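Local coordinates for CD1-2 antigen (Gallus gallus, PDB 3DBX), which probably presents lipids to T cells, as CD1 molecules do, holding acyl chains in a hydrophobic groove above the beta sheet of its MHC-like domain, at residues L21-T27 and I81-H85; F12-T18 and T30-A36; N49-C53 and K67-S71; T183-R187 and A245-Y249. All coordinates share one frame; numbering follows the deposited sequence.

Interaction 1: L21-T27 and I81-H85. With NAG (2-acetamido-2-deoxy-beta-D-glucopyranose), chain C; PLM (palmitic acid), chain F.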
loop_
_atom_site.group_PDB
_atom_site.type_symbol
_atom_site.label_atom_id
_atom_site.label_comp_id
_atom_site.label_asym_id
_atom_site.label_seq_id
_atom_site.Cartn_x
_atom_site.Cartn_y
_atom_site.Cartn_z
ATOM N N LEU A 21 20.556 5.211 -1.356
ATOM C CA LEU A 21 21.946 5.499 -1.187
ATOM C C LEU A 21 22.322 6.619 -2.169
ATOM O O LEU A 21 22.738 6.365 -3.294
ATOM C CB LEU A 21 22.745 4.211 -1.424
ATOM C CG LEU A 21 22.967 3.207 -0.281
ATOM C CD1 LEU A 21 21.759 2.975 0.593
ATOM C CD2 LEU A 21 23.556 1.884 -0.798
ATOM N N GLY A 22 22.150 7.857 -1.700
ATOM C CA GLY A 22 22.422 9.080 -2.463
ATOM C C GLY A 22 23.823 9.220 -2.997
ATOM O O GLY A 22 24.034 9.106 -4.196
ATOM N N ASN A 23 24.773 9.510 -2.109
ATOM C CA ASN A 23 26.212 9.478 -2.412
ATOM C C ASN A 23 26.931 8.613 -1.371
ATOM O O ASN A 23 26.286 7.918 -0.579
ATOM C CB ASN A 23 26.825 10.894 -2.483
ATOM C CG ASN A 23 26.433 11.780 -1.304
ATOM O OD1 ASN A 23 26.086 11.284 -0.234
ATOM N ND2 ASN A 23 26.499 13.103 -1.501
ATOM N N VAL A 24 28.254 8.650 -1.362
ATOM C CA VAL A 24 29.015 7.831 -0.417
ATOM C C VAL A 24 28.636 8.106 1.072
ATOM O O VAL A 24 28.427 7.175 1.850
ATOM C CB VAL A 24 30.528 7.901 -0.717
ATOM C CG1 VAL A 24 31.064 9.313 -0.529
ATOM C CG2 VAL A 24 31.293 6.885 0.111
ATOM N N SER A 25 28.487 9.384 1.417
ATOM C CA SER A 25 28.135 9.828 2.767
ATOM C C SER A 25 26.635 9.956 3.058
ATOM O O SER A 25 26.250 10.455 4.125
ATOM C CB SER A 25 28.843 11.156 3.090
ATOM O OG SER A 25 28.986 11.983 1.942
ATOM N N SER A 26 25.785 9.495 2.142
ATOM C CA SER A 26 24.352 9.712 2.310
ATOM C C SER A 26 23.464 8.458 2.181
ATOM O O SER A 26 23.480 7.751 1.164
ATOM C CB SER A 26 23.856 10.849 1.397
ATOM O OG SER A 26 22.494 11.169 1.650
ATOM N N THR A 27 22.703 8.195 3.239
ATOM C CA THR A 27 21.635 7.219 3.202
ATOM C C THR A 27 20.371 7.913 3.663
ATOM O O THR A 27 20.378 8.642 4.664
ATOM C CB THR A 27 21.891 6.001 4.134
ATOM O OG1 THR A 27 23.248 5.566 4.017
ATOM C CG2 THR A 27 20.969 4.851 3.767
ATOM N N ILE A 81 22.504 -1.315 5.960
ATOM C CA ILE A 81 22.971 -0.112 5.276
ATOM C C ILE A 81 24.423 -0.273 4.836
ATOM O O ILE A 81 24.743 -0.043 3.679
ATOM C CB ILE A 81 22.839 1.136 6.170
ATOM C CG1 ILE A 81 21.380 1.511 6.347
ATOM C CG2 ILE A 81 23.656 2.327 5.603
ATOM C CD1 ILE A 81 21.125 2.152 7.664
ATOM N N ARG A 82 25.299 -0.684 5.750
ATOM C CA ARG A 82 26.696 -0.896 5.408
ATOM C C ARG A 82 26.895 -2.062 4.437
ATOM O O ARG A 82 27.730 -1.981 3.552
ATOM C CB ARG A 82 27.562 -1.064 6.659
ATOM C CG ARG A 82 29.059 -0.967 6.372
ATOM C CD ARG A 82 29.892 -0.653 7.624
ATOM N NE ARG A 82 29.371 -1.360 8.791
ATOM C CZ ARG A 82 29.663 -2.625 9.086
ATOM N NH1 ARG A 82 30.484 -3.322 8.293
ATOM N NH2 ARG A 82 29.134 -3.188 10.173
ATOM N N PHE A 83 26.118 -3.128 4.581
ATOM C CA PHE A 83 26.153 -4.217 3.612
ATOM C C PHE A 83 25.751 -3.752 2.207
ATOM O O PHE A 83 26.313 -4.227 1.219
ATOM C CB PHE A 83 25.236 -5.358 4.041
ATOM C CG PHE A 83 25.285 -6.547 3.121
ATOM C CD1 PHE A 83 26.403 -7.384 3.101
ATOM C CD2 PHE A 83 24.218 -6.826 2.267
ATOM C CE1 PHE A 83 26.453 -8.483 2.248
ATOM C CE2 PHE A 83 24.261 -7.920 1.404
ATOM C CZ PHE A 83 25.375 -8.749 1.396
ATOM N N MET A 84 24.780 -2.841 2.119
ATOM C CA MET A 84 24.340 -2.336 0.805
ATOM C C MET A 84 25.355 -1.380 0.173
ATOM O O MET A 84 25.648 -1.498 -1.018
ATOM C CB MET A 84 22.951 -1.720 0.874
ATOM C CG MET A 84 21.808 -2.705 1.243
ATOM S SD MET A 84 21.748 -4.247 0.287
ATOM C CE MET A 84 20.426 -5.105 1.141
ATOM N N HIS A 85 25.910 -0.460 0.964
ATOM C CA HIS A 85 27.036 0.379 0.509
ATOM C C HIS A 85 28.218 -0.454 0.023
ATOM O O HIS A 85 28.886 -0.074 -0.934
ATOM C CB HIS A 85 27.509 1.344 1.604
ATOM C CG HIS A 85 26.720 2.615 1.686
ATOM N ND1 HIS A 85 26.917 3.673 0.824
ATOM C CD2 HIS A 85 25.738 3.002 2.534
ATOM C CE1 HIS A 85 26.088 4.655 1.134
ATOM N NE2 HIS A 85 25.362 4.272 2.170
HETATM C C1 NAG C . 25.931 13.880 -0.413
HETATM C C2 NAG C . 26.890 15.076 -0.517
HETATM C C3 NAG C . 26.420 16.160 0.449
HETATM C C4 NAG C . 24.998 16.559 0.084
HETATM C C5 NAG C . 24.052 15.350 0.191
HETATM C C6 NAG C . 22.638 15.791 -0.213
HETATM C C7 NAG C . 29.235 14.706 -1.181
HETATM C C8 NAG C . 29.898 16.022 -1.493
HETATM N N2 NAG C . 28.276 14.706 -0.244
HETATM O O3 NAG C . 27.232 17.305 0.425
HETATM O O4 NAG C . 24.604 17.631 0.922
HETATM O O5 NAG C . 24.545 14.244 -0.580
HETATM O O6 NAG C . 21.908 14.813 -0.923
HETATM O O7 NAG C . 29.592 13.689 -1.784
HETATM C C1 PLM F . 28.852 -6.113 6.498
HETATM O O1 PLM F . 28.604 -4.923 6.822
HETATM O O2 PLM F . 29.703 -6.319 5.602
HETATM C C2 PLM F . 28.148 -7.284 7.161
HETATM C C3 PLM F . 26.809 -6.856 7.766
HETATM C C4 PLM F . 25.995 -8.045 8.272
HETATM C C5 PLM F . 25.046 -8.596 7.204
HETATM C C6 PLM F . 23.707 -7.857 7.132
HETATM C C7 PLM F . 23.165 -7.792 5.705
HETATM C C8 PLM F . 22.010 -8.755 5.495
HETATM C C9 PLM F . 20.956 -8.153 4.570
HETATM C CA PLM F . 19.780 -9.119 4.462
HETATM C CB PLM F . 18.436 -8.404 4.412
HETATM C CC PLM F . 17.778 -8.299 5.784
HETATM C CD PLM F . 16.772 -9.416 6.026
HETATM C CE PLM F . 16.518 -9.532 7.514
HETATM C CF PLM F . 15.027 -9.572 7.828
HETATM C CG PLM F . 14.742 -8.898 9.165
#

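Interaction 2: F12-T18 and T30-A36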
loop_
_atom_site.group_PDB
_atom_site.type_symbol
_atom_site.label_atom_id
_atom_site.label_comp_id
_atom_site.label_asym_id
_atom_site.label_seq_id
_atom_site.Cartn_x
_atom_site.Cartn_y
_atom_site.Cartn_z
ATOM N N PHE A 12 -0.524 -11.909 9.722
ATOM C CA PHE A 12 0.429 -11.704 8.639
ATOM C C PHE A 12 1.251 -10.464 8.965
ATOM O O PHE A 12 0.766 -9.316 8.877
ATOM C CB PHE A 12 -0.301 -11.557 7.288
ATOM C CG PHE A 12 0.615 -11.544 6.051
ATOM C CD1 PHE A 12 1.921 -12.014 6.094
ATOM C CD2 PHE A 12 0.125 -11.096 4.824
ATOM C CE1 PHE A 12 2.739 -12.013 4.945
ATOM C CE2 PHE A 12 0.927 -11.106 3.683
ATOM C CZ PHE A 12 2.239 -11.565 3.752
ATOM N N PHE A 13 2.494 -10.715 9.347
ATOM C CA PHE A 13 3.461 -9.680 9.694
ATOM C C PHE A 13 4.399 -9.412 8.517
ATOM O O PHE A 13 4.981 -10.340 7.979
ATOM C CB PHE A 13 4.276 -10.145 10.897
ATOM C CG PHE A 13 5.216 -9.115 11.414
ATOM C CD1 PHE A 13 4.728 -7.944 12.012
ATOM C CD2 PHE A 13 6.582 -9.294 11.310
ATOM C CE1 PHE A 13 5.599 -6.972 12.506
ATOM C CE2 PHE A 13 7.462 -8.319 11.793
ATOM C CZ PHE A 13 6.962 -7.167 12.402
ATOM N N GLN A 14 4.524 -8.144 8.125
ATOM C CA GLN A 14 5.360 -7.735 7.002
ATOM C C GLN A 14 6.231 -6.543 7.345
ATOM O O GLN A 14 5.827 -5.675 8.107
ATOM C CB GLN A 14 4.498 -7.361 5.800
ATOM C CG GLN A 14 3.739 -8.516 5.183
ATOM C CD GLN A 14 3.031 -8.089 3.905
ATOM O OE1 GLN A 14 3.589 -8.181 2.821
ATOM N NE2 GLN A 14 1.803 -7.606 4.041
ATOM N N LEU A 15 7.412 -6.505 6.722
ATOM C CA LEU A 15 8.376 -5.448 6.868
ATOM C C LEU A 15 8.755 -4.971 5.462
ATOM O O LEU A 15 9.054 -5.773 4.569
ATOM C CB LEU A 15 9.630 -5.971 7.576
ATOM C CG LEU A 15 9.587 -6.412 9.033
ATOM C CD1 LEU A 15 10.880 -7.181 9.405
ATOM C CD2 LEU A 15 9.418 -5.223 9.951
ATOM N N PHE A 16 8.756 -3.661 5.279
ATOM C CA PHE A 16 9.115 -3.022 4.015
ATOM C C PHE A 16 10.219 -1.986 4.295
ATOM O O PHE A 16 9.982 -1.053 5.039
ATOM C CB PHE A 16 7.880 -2.256 3.497
ATOM C CG PHE A 16 6.715 -3.132 3.158
ATOM C CD1 PHE A 16 6.528 -3.573 1.866
ATOM C CD2 PHE A 16 5.811 -3.521 4.133
ATOM C CE1 PHE A 16 5.440 -4.409 1.544
ATOM C CE2 PHE A 16 4.729 -4.357 3.829
ATOM C CZ PHE A 16 4.544 -4.793 2.546
ATOM N N TYR A 17 11.387 -2.113 3.686
ATOM C CA TYR A 17 12.492 -1.175 3.926
ATOM C C TYR A 17 13.035 -0.665 2.607
ATOM O O TYR A 17 13.210 -1.451 1.697
ATOM C CB TYR A 17 13.641 -1.861 4.666
ATOM C CG TYR A 17 13.450 -1.930 6.151
ATOM C CD1 TYR A 17 14.053 -1.011 6.993
ATOM C CD2 TYR A 17 12.631 -2.894 6.719
ATOM C CE1 TYR A 17 13.864 -1.063 8.391
ATOM C CE2 TYR A 17 12.430 -2.952 8.122
ATOM C CZ TYR A 17 13.045 -2.031 8.935
ATOM O OH TYR A 17 12.863 -2.095 10.311
ATOM N N THR A 18 13.309 0.639 2.545
ATOM C CA THR A 18 13.909 1.313 1.374
ATOM C C THR A 18 15.171 2.046 1.838
ATOM O O THR A 18 15.148 2.847 2.799
ATOM C CB THR A 18 12.942 2.300 0.739
ATOM O OG1 THR A 18 11.760 1.601 0.333
ATOM C CG2 THR A 18 13.549 2.991 -0.469
ATOM N N THR A 30 13.578 4.660 4.712
ATOM C CA THR A 30 12.187 4.515 5.131
ATOM C C THR A 30 11.967 3.052 5.461
ATOM O O THR A 30 12.645 2.174 4.920
ATOM C CB THR A 30 11.183 4.939 4.013
ATOM O OG1 THR A 30 11.393 4.122 2.857
ATOM C CG2 THR A 30 11.391 6.393 3.628
ATOM N N GLY A 31 11.043 2.789 6.368
ATOM C CA GLY A 31 10.672 1.413 6.659
ATOM C C GLY A 31 9.412 1.356 7.494
ATOM O O GLY A 31 9.121 2.259 8.305
ATOM N N MET A 32 8.658 0.293 7.276
ATOM C CA MET A 32 7.385 0.079 7.983
ATOM C C MET A 32 7.211 -1.367 8.355
ATOM O O MET A 32 7.601 -2.234 7.599
ATOM C CB MET A 32 6.230 0.454 7.076
ATOM C CG MET A 32 4.909 0.522 7.840
ATOM S SD MET A 32 3.636 1.007 6.718
ATOM C CE MET A 32 4.284 2.543 6.095
ATOM N N ALA A 33 6.626 -1.619 9.523
ATOM C CA ALA A 33 6.171 -2.945 9.893
ATOM C C ALA A 33 4.649 -2.945 9.976
ATOM O O ALA A 33 4.063 -2.041 10.589
ATOM C CB ALA A 33 6.769 -3.356 11.237
ATOM N N LEU A 34 4.024 -3.988 9.426
ATOM C CA LEU A 34 2.548 -4.097 9.351
ATOM C C LEU A 34 2.088 -5.421 9.920
ATOM O O LEU A 34 2.731 -6.422 9.689
ATOM C CB LEU A 34 2.075 -4.056 7.874
ATOM C CG LEU A 34 2.222 -2.826 6.986
ATOM C CD1 LEU A 34 1.784 -3.235 5.595
ATOM C CD2 LEU A 34 1.283 -1.762 7.421
ATOM N N LEU A 35 0.976 -5.407 10.653
ATOM C CA LEU A 35 0.213 -6.604 10.940
ATOM C C LEU A 35 -1.130 -6.375 10.252
ATOM O O LEU A 35 -1.761 -5.357 10.518
ATOM C CB LEU A 35 0.040 -6.822 12.461
ATOM C CG LEU A 35 -0.604 -8.141 12.902
ATOM C CD1 LEU A 35 0.274 -9.324 12.569
ATOM C CD2 LEU A 35 -0.971 -8.150 14.404
ATOM N N ALA A 36 -1.566 -7.306 9.389
ATOM C CA ALA A 36 -2.632 -7.046 8.403
ATOM C C ALA A 36 -2.319 -5.744 7.628
ATOM O O ALA A 36 -1.233 -5.630 7.061
ATOM C CB ALA A 36 -4.028 -6.997 9.075
HETATM O O HOH W 1 0.533 -7.642 6.633
HETATM O O HOH W 2 9.768 2.303 2.096
#

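Interaction 3: N49-C53 and K67-S71. With NAG (2-acetamido-2-deoxy-beta-D-glucopyranose), chain D.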
loop_
_atom_site.group_PDB
_atom_site.type_symbol
_atom_site.label_atom_id
_atom_site.label_comp_id
_atom_site.label_asym_id
_atom_site.label_seq_id
_atom_site.Cartn_x
_atom_site.Cartn_y
_atom_site.Cartn_z
ATOM N N ASN A 49 15.328 5.421 14.557
ATOM C CA ASN A 49 14.674 4.655 15.596
ATOM C C ASN A 49 13.300 4.186 15.084
ATOM O O ASN A 49 12.742 4.781 14.150
ATOM C CB ASN A 49 14.610 5.450 16.913
ATOM C CG ASN A 49 16.020 5.790 17.476
ATOM O OD1 ASN A 49 16.869 4.904 17.675
ATOM N ND2 ASN A 49 16.258 7.082 17.740
ATOM N N LEU A 50 12.790 3.104 15.665
ATOM C CA LEU A 50 11.478 2.580 15.309
ATOM C C LEU A 50 10.398 3.270 16.127
ATOM O O LEU A 50 10.300 3.053 17.333
ATOM C CB LEU A 50 11.437 1.056 15.499
ATOM C CG LEU A 50 12.032 0.348 14.278
ATOM C CD1 LEU A 50 12.670 -0.975 14.628
ATOM C CD2 LEU A 50 11.001 0.166 13.181
ATOM N N ASN A 51 9.633 4.145 15.475
ATOM C CA ASN A 51 8.443 4.741 16.077
ATOM C C ASN A 51 7.372 3.658 16.200
ATOM O O ASN A 51 7.162 2.892 15.271
ATOM C CB ASN A 51 7.901 5.903 15.225
ATOM C CG ASN A 51 8.599 7.229 15.495
ATOM O OD1 ASN A 51 9.766 7.259 15.912
ATOM N ND2 ASN A 51 7.863 8.352 15.235
ATOM N N ILE A 52 6.729 3.581 17.360
ATOM C CA ILE A 52 5.551 2.734 17.557
ATOM C C ILE A 52 4.244 3.515 17.289
ATOM O O ILE A 52 4.028 4.587 17.873
ATOM C CB ILE A 52 5.567 2.120 18.952
ATOM C CG1 ILE A 52 6.479 0.897 18.942
ATOM C CG2 ILE A 52 4.184 1.691 19.356
ATOM C CD1 ILE A 52 7.524 0.937 20.008
ATOM N N CYS A 53 3.380 2.957 16.432
ATOM C CA CYS A 53 2.258 3.683 15.847
ATOM C C CYS A 53 0.953 3.558 16.614
ATOM O O CYS A 53 0.024 4.338 16.386
ATOM C CB CYS A 53 1.997 3.203 14.425
ATOM S SG CYS A 53 3.390 3.288 13.283
ATOM N N LYS A 67 12.458 -5.026 18.175
ATOM C CA LYS A 67 12.969 -3.687 17.943
ATOM C C LYS A 67 14.497 -3.678 18.001
ATOM O O LYS A 67 15.132 -2.873 17.330
ATOM C CB LYS A 67 12.347 -2.732 18.967
ATOM C CG LYS A 67 12.463 -1.254 18.645
ATOM C CD LYS A 67 11.622 -0.422 19.610
ATOM C CE LYS A 67 11.860 1.073 19.401
ATOM N NZ LYS A 67 10.782 1.914 20.010
ATOM N N LYS A 68 15.083 -4.585 18.788
ATOM C CA LYS A 68 16.544 -4.752 18.828
ATOM C C LYS A 68 17.073 -5.528 17.610
ATOM O O LYS A 68 18.125 -5.184 17.061
ATOM C CB LYS A 68 16.988 -5.417 20.139
ATOM N N ILE A 69 16.329 -6.561 17.200
ATOM C CA ILE A 69 16.621 -7.377 16.013
ATOM C C ILE A 69 16.699 -6.520 14.749
ATOM O O ILE A 69 17.609 -6.675 13.920
ATOM C CB ILE A 69 15.518 -8.464 15.806
ATOM C CG1 ILE A 69 15.727 -9.648 16.752
ATOM C CG2 ILE A 69 15.438 -8.931 14.334
ATOM C CD1 ILE A 69 14.516 -10.571 16.870
ATOM N N LEU A 70 15.726 -5.623 14.608
ATOM C CA LEU A 70 15.560 -4.831 13.410
ATOM C C LEU A 70 16.602 -3.721 13.273
ATOM O O LEU A 70 16.910 -3.283 12.157
ATOM C CB LEU A 70 14.138 -4.257 13.366
ATOM C CG LEU A 70 12.979 -5.274 13.268
ATOM C CD1 LEU A 70 11.589 -4.611 13.308
ATOM C CD2 LEU A 70 13.113 -6.156 12.039
ATOM N N SER A 71 17.156 -3.296 14.405
ATOM C CA SER A 71 18.042 -2.135 14.464
ATOM C C SER A 71 19.520 -2.464 14.669
ATOM O O SER A 71 20.368 -2.024 13.899
ATOM C CB SER A 71 17.573 -1.208 15.579
ATOM O OG SER A 71 16.162 -1.283 15.706
HETATM C C1 NAG D . 8.482 9.678 15.183
HETATM C C2 NAG D . 7.883 10.512 14.020
HETATM C C3 NAG D . 8.339 11.978 14.066
HETATM C C4 NAG D . 8.049 12.609 15.434
HETATM C C5 NAG D . 8.615 11.722 16.557
HETATM C C6 NAG D . 8.084 12.182 17.914
HETATM C C7 NAG D . 7.612 8.949 12.093
HETATM C C8 NAG D . 7.771 8.878 10.599
HETATM N N2 NAG D . 8.209 9.992 12.699
HETATM O O3 NAG D . 7.720 12.710 13.020
HETATM O O4 NAG D . 8.549 13.939 15.506
HETATM O O5 NAG D . 8.260 10.348 16.423
HETATM O O6 NAG D . 8.960 11.805 18.956
HETATM O O7 NAG D . 6.970 8.080 12.683
#

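Interaction 4: T183-R187 and A245-Y249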
loop_
_atom_site.group_PDB
_atom_site.type_symbol
_atom_site.label_atom_id
_atom_site.label_comp_id
_atom_site.label_asym_id
_atom_site.label_seq_id
_atom_site.Cartn_x
_atom_site.Cartn_y
_atom_site.Cartn_z
ATOM N N THR A 183 -8.670 -3.947 18.898
ATOM C CA THR A 183 -9.310 -2.651 18.665
ATOM C C THR A 183 -9.131 -2.143 17.214
ATOM O O THR A 183 -10.017 -1.514 16.649
ATOM C CB THR A 183 -8.885 -1.604 19.737
ATOM O OG1 THR A 183 -9.683 -0.432 19.597
ATOM C CG2 THR A 183 -7.416 -1.227 19.610
ATOM N N ASP A 184 -7.977 -2.443 16.630
ATOM C CA ASP A 184 -7.692 -2.195 15.204
ATOM C C ASP A 184 -7.892 -3.425 14.302
ATOM O O ASP A 184 -8.491 -3.338 13.213
ATOM C CB ASP A 184 -6.263 -1.672 15.078
ATOM C CG ASP A 184 -6.208 -0.171 15.071
ATOM O OD1 ASP A 184 -6.733 0.427 14.094
ATOM O OD2 ASP A 184 -5.658 0.399 16.016
ATOM N N LEU A 185 -7.385 -4.572 14.752
ATOM C CA LEU A 185 -7.475 -5.803 13.953
ATOM C C LEU A 185 -8.887 -6.394 13.813
ATOM O O LEU A 185 -9.171 -7.058 12.798
ATOM C CB LEU A 185 -6.503 -6.859 14.481
ATOM C CG LEU A 185 -5.053 -6.378 14.662
ATOM C CD1 LEU A 185 -4.267 -7.341 15.537
ATOM C CD2 LEU A 185 -4.378 -6.185 13.301
ATOM N N GLU A 186 -9.780 -6.184 14.797
ATOM C CA GLU A 186 -11.171 -6.640 14.624
ATOM C C GLU A 186 -12.230 -5.546 14.401
ATOM O O GLU A 186 -13.412 -5.801 14.574
ATOM C CB GLU A 186 -11.604 -7.587 15.757
ATOM C CG GLU A 186 -10.770 -8.853 15.843
ATOM C CD GLU A 186 -11.137 -9.732 17.024
ATOM O OE1 GLU A 186 -12.185 -9.497 17.707
ATOM O OE2 GLU A 186 -10.364 -10.698 17.259
ATOM N N ARG A 187 -11.801 -4.349 14.020
ATOM C CA ARG A 187 -12.691 -3.250 13.725
ATOM C C ARG A 187 -13.425 -3.643 12.440
ATOM O O ARG A 187 -12.840 -4.297 11.563
ATOM C CB ARG A 187 -11.895 -1.942 13.527
ATOM C CG ARG A 187 -12.761 -0.714 13.121
ATOM C CD ARG A 187 -11.929 0.610 13.040
ATOM N NE ARG A 187 -10.743 0.404 12.199
ATOM C CZ ARG A 187 -10.549 0.927 10.984
ATOM N NH1 ARG A 187 -11.415 1.760 10.440
ATOM N NH2 ARG A 187 -9.430 0.644 10.349
ATOM N N ALA A 245 -7.417 8.267 4.656
ATOM C CA ALA A 245 -6.485 8.514 5.754
ATOM C C ALA A 245 -6.861 7.812 7.065
ATOM O O ALA A 245 -5.997 7.593 7.933
ATOM C CB ALA A 245 -6.322 10.021 5.997
ATOM N N ASP A 246 -8.127 7.435 7.205
ATOM C CA ASP A 246 -8.628 6.894 8.487
ATOM C C ASP A 246 -8.646 5.365 8.544
ATOM O O ASP A 246 -9.430 4.776 9.280
ATOM C CB ASP A 246 -10.028 7.469 8.798
ATOM C CG ASP A 246 -11.102 7.070 7.772
ATOM O OD1 ASP A 246 -10.806 6.513 6.683
ATOM O OD2 ASP A 246 -12.300 7.294 8.073
ATOM N N LEU A 247 -7.796 4.729 7.743
ATOM C CA LEU A 247 -7.820 3.284 7.557
ATOM C C LEU A 247 -9.232 2.784 7.235
ATOM O O LEU A 247 -9.738 1.892 7.908
ATOM C CB LEU A 247 -7.259 2.542 8.796
ATOM C CG LEU A 247 -6.741 1.115 8.600
ATOM C CD1 LEU A 247 -5.823 1.021 7.383
ATOM C CD2 LEU A 247 -6.006 0.628 9.828
ATOM N N THR A 248 -9.872 3.386 6.231
ATOM C CA THR A 248 -11.020 2.780 5.552
ATOM C C THR A 248 -10.686 2.768 4.036
ATOM O O THR A 248 -9.654 3.282 3.624
ATOM C CB THR A 248 -12.323 3.518 5.775
ATOM O OG1 THR A 248 -12.176 4.853 5.331
ATOM C CG2 THR A 248 -12.787 3.505 7.257
ATOM N N TYR A 249 -11.537 2.181 3.207
ATOM C CA TYR A 249 -11.213 2.044 1.782
ATOM C C TYR A 249 -12.394 2.485 0.914
ATOM O O TYR A 249 -13.479 2.654 1.419
ATOM C CB TYR A 249 -10.835 0.587 1.459
ATOM C CG TYR A 249 -9.557 0.123 2.149
ATOM C CD1 TYR A 249 -8.309 0.348 1.562
ATOM C CD2 TYR A 249 -9.610 -0.516 3.392
ATOM C CE1 TYR A 249 -7.152 -0.071 2.179
ATOM C CE2 TYR A 249 -8.437 -0.937 4.037
ATOM C CZ TYR A 249 -7.222 -0.699 3.424
ATOM O OH TYR A 249 -6.051 -1.106 3.995
#

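Interaction 1: L21-T27 and I81-H85
Leu21 lies over one face of the His85 imidazole, while Thr27 reaches the same ring from its edge. The methine CG of Leu21 sits 3.8 Å from the centroid of the His85 ring and 19° off its normal, a CH-pi contact displaced toward the NE2 and CE1 rim. At that rim Thr27 OG1 meets His85 NE2 at 3.1 Å in a nearly straight hydrogen bond (163°), either atom being a possible donor. With OG1 anti to the carbonyl carbon (chi1 -43°), the Thr27 hydroxyl is directed at the helix, where Thr27 OG1 also lies 3.6 Å from Ile81 CG2. His85 ND1 bonds to Tyr95 OH, and partners at both nitrogens should fix the imidazole's rotation. Residues 21-27 connect two floor strands of the MHC-like groove, and a type I beta turn from Asn23 to Ser26 carries an N-linked sugar on Asn23 ND2; residues 81-85 belong to helix 77-89 of the groove wall. Histidine suits this boundary, offering a flat face to leucine and polar edges to hydroxyls. Deeper in, Leu21 CD2 packs 4.0 Å from Met84 CB. O1 of the bound palmitic acid lies over one face of the Arg82 guanidinium, 2.9 Å from Arg82 NH1.

Interaction 2: F12-T18 and T30-A36
Phe12 O is gripped twice: by Ala36 N at 3.1 Å, and by a water that also bonds to Ala36 O and to Gln14 NE2. This water ties together the end of the strand pair, and Gln14, whose OE1 bonds to His102, is long enough to reach it. Inward from there the backbone bonds are regular, Leu34 N to Gln14 O being the shortest at 2.8 Å. At the far end Thr18 and Thr30 stand side by side, and a second water joins their OG1 atoms.

Side chains alternate between the faces. With Gln14, Phe16 and Leu34 lie on the face that also meets another protein chain; Phe16 CE2 touches Leu34 CD1 at 3.6 Å. On the other face small residues suit the crowding: Ala33 CB fits tightly against Leu15 CD2 (3.5 Å), and the Tyr17 ring lies over Gly31 CA. Leu15 also approaches the bound palmitic acid. This antiparallel hairpin forms part of the beta-sheet floor of the CD1 lipid groove.

Interaction 3: N49-C53 and K67-S71
Leu50 and Lys67 make both the polar and the larger apolar share of this contact. The polar link is one hydrogen bond, Lys67 NZ to Leu50 O at 2.9 Å, with the ammonium nearly in line with the carbonyl (C=O...N angle 161°). Lysine suits the task because its chain is fully extended: with CG anti to the backbone N (chi1 -164°) and no later bend, it spans the gap between helix and strand.

Carbon contacts surround this bond. The lysine methylenes lie along Leu50 as an apolar pair, with Lys67 CE 3.9 Å from Leu50 CB. Also apolar is the approach of Leu50 CD1 to Leu70 CB at 3.8 Å, the two side chains crossing at about a right angle in a buried seam where Met41 and Tyr17 pack as well. Beside the polar groups, Ile52 CD1 lies 3.4 Å from Lys67 NZ, and Leu50 CD1 is 3.7 Å from Ser71 OG. Asn51, between the two inward-reaching residues, turns away and carries an N-linked sugar on ND2. Here the edge strand of the groove floor meets the helix 66-71 beside it, as in the MHC-like fold of CD1, and Leu70 approaches the bound palmitic acid.

Interaction 4: T183-R187 and A245-Y249
The guanidinium of Arg187 closes on Leu247, gripping a single carbonyl oxygen with both terminal nitrogens. Arg187 NH2 donates to Leu247 O at 2.8 Å, in the carbonyl plane and on a lone pair, whereas Arg187 NH1 reaches the same oxygen at 3.0 Å from 44° out of that plane. Seen from the arginine the grip is flat, the oxygen lying only 4° from the guanidinium plane. Two donors on one acceptor make this the tight part of the contact, and the leucine side chain is drawn close alongside, Leu247 CG lying 3.2 Å from Arg187 NH2. The arginine starts out extended, CG anti to the backbone N (chi1 177°), then bends at chi3 to bring its end edge-on to the carbonyl. Its length suits a span between separate domains: residues 183-187 end the short helix 182-185, which comes after the long helix 156-180 of the groove wall, while 245-249 lead into strand 249-257 of the immunoglobulin C1-set domain. Tyr215 adds a cation-pi contact to the same arginine.

Around this grip the packing is sparse. Asp184 OD1 stays 4.3 Å from Leu247 CD2, and Thr248 CG2 lies 3.9 Å from Arg187 NH1, at the edge of the guanidinium. On the exposed side Asp246 looks to its own loop and to a second protein: its OD1 accepts from Thr248 OG1, while its OD2 pairs with a basic residue of another chain.

Interactions 1, 2 and 3 all belong to the MHC-like domain, whereas interaction 4 joins the short helix 182-185 to a loop of the immunoglobulin domain. Interaction 2, partly buried, is built mainly of backbone bonds within the floor sheet, and residues 21-27 of interaction 1 connect its two strands. Interactions 1 and 3 each set a helix against a floor strand or its connecting loop, and rely on side chains. Interactions 2 and 3 touch directly, Leu15 CD1 packing 3.6 Å from Leu70 CD2, close to the bound palmitic acid. Interaction 3 is buried and interaction 1 partly so, although both carry a sugar. Interaction 4, at the surface, depends chiefly on a charged group gripping a carbonyl, yet its Leu185 packs on Leu35 of interaction 2.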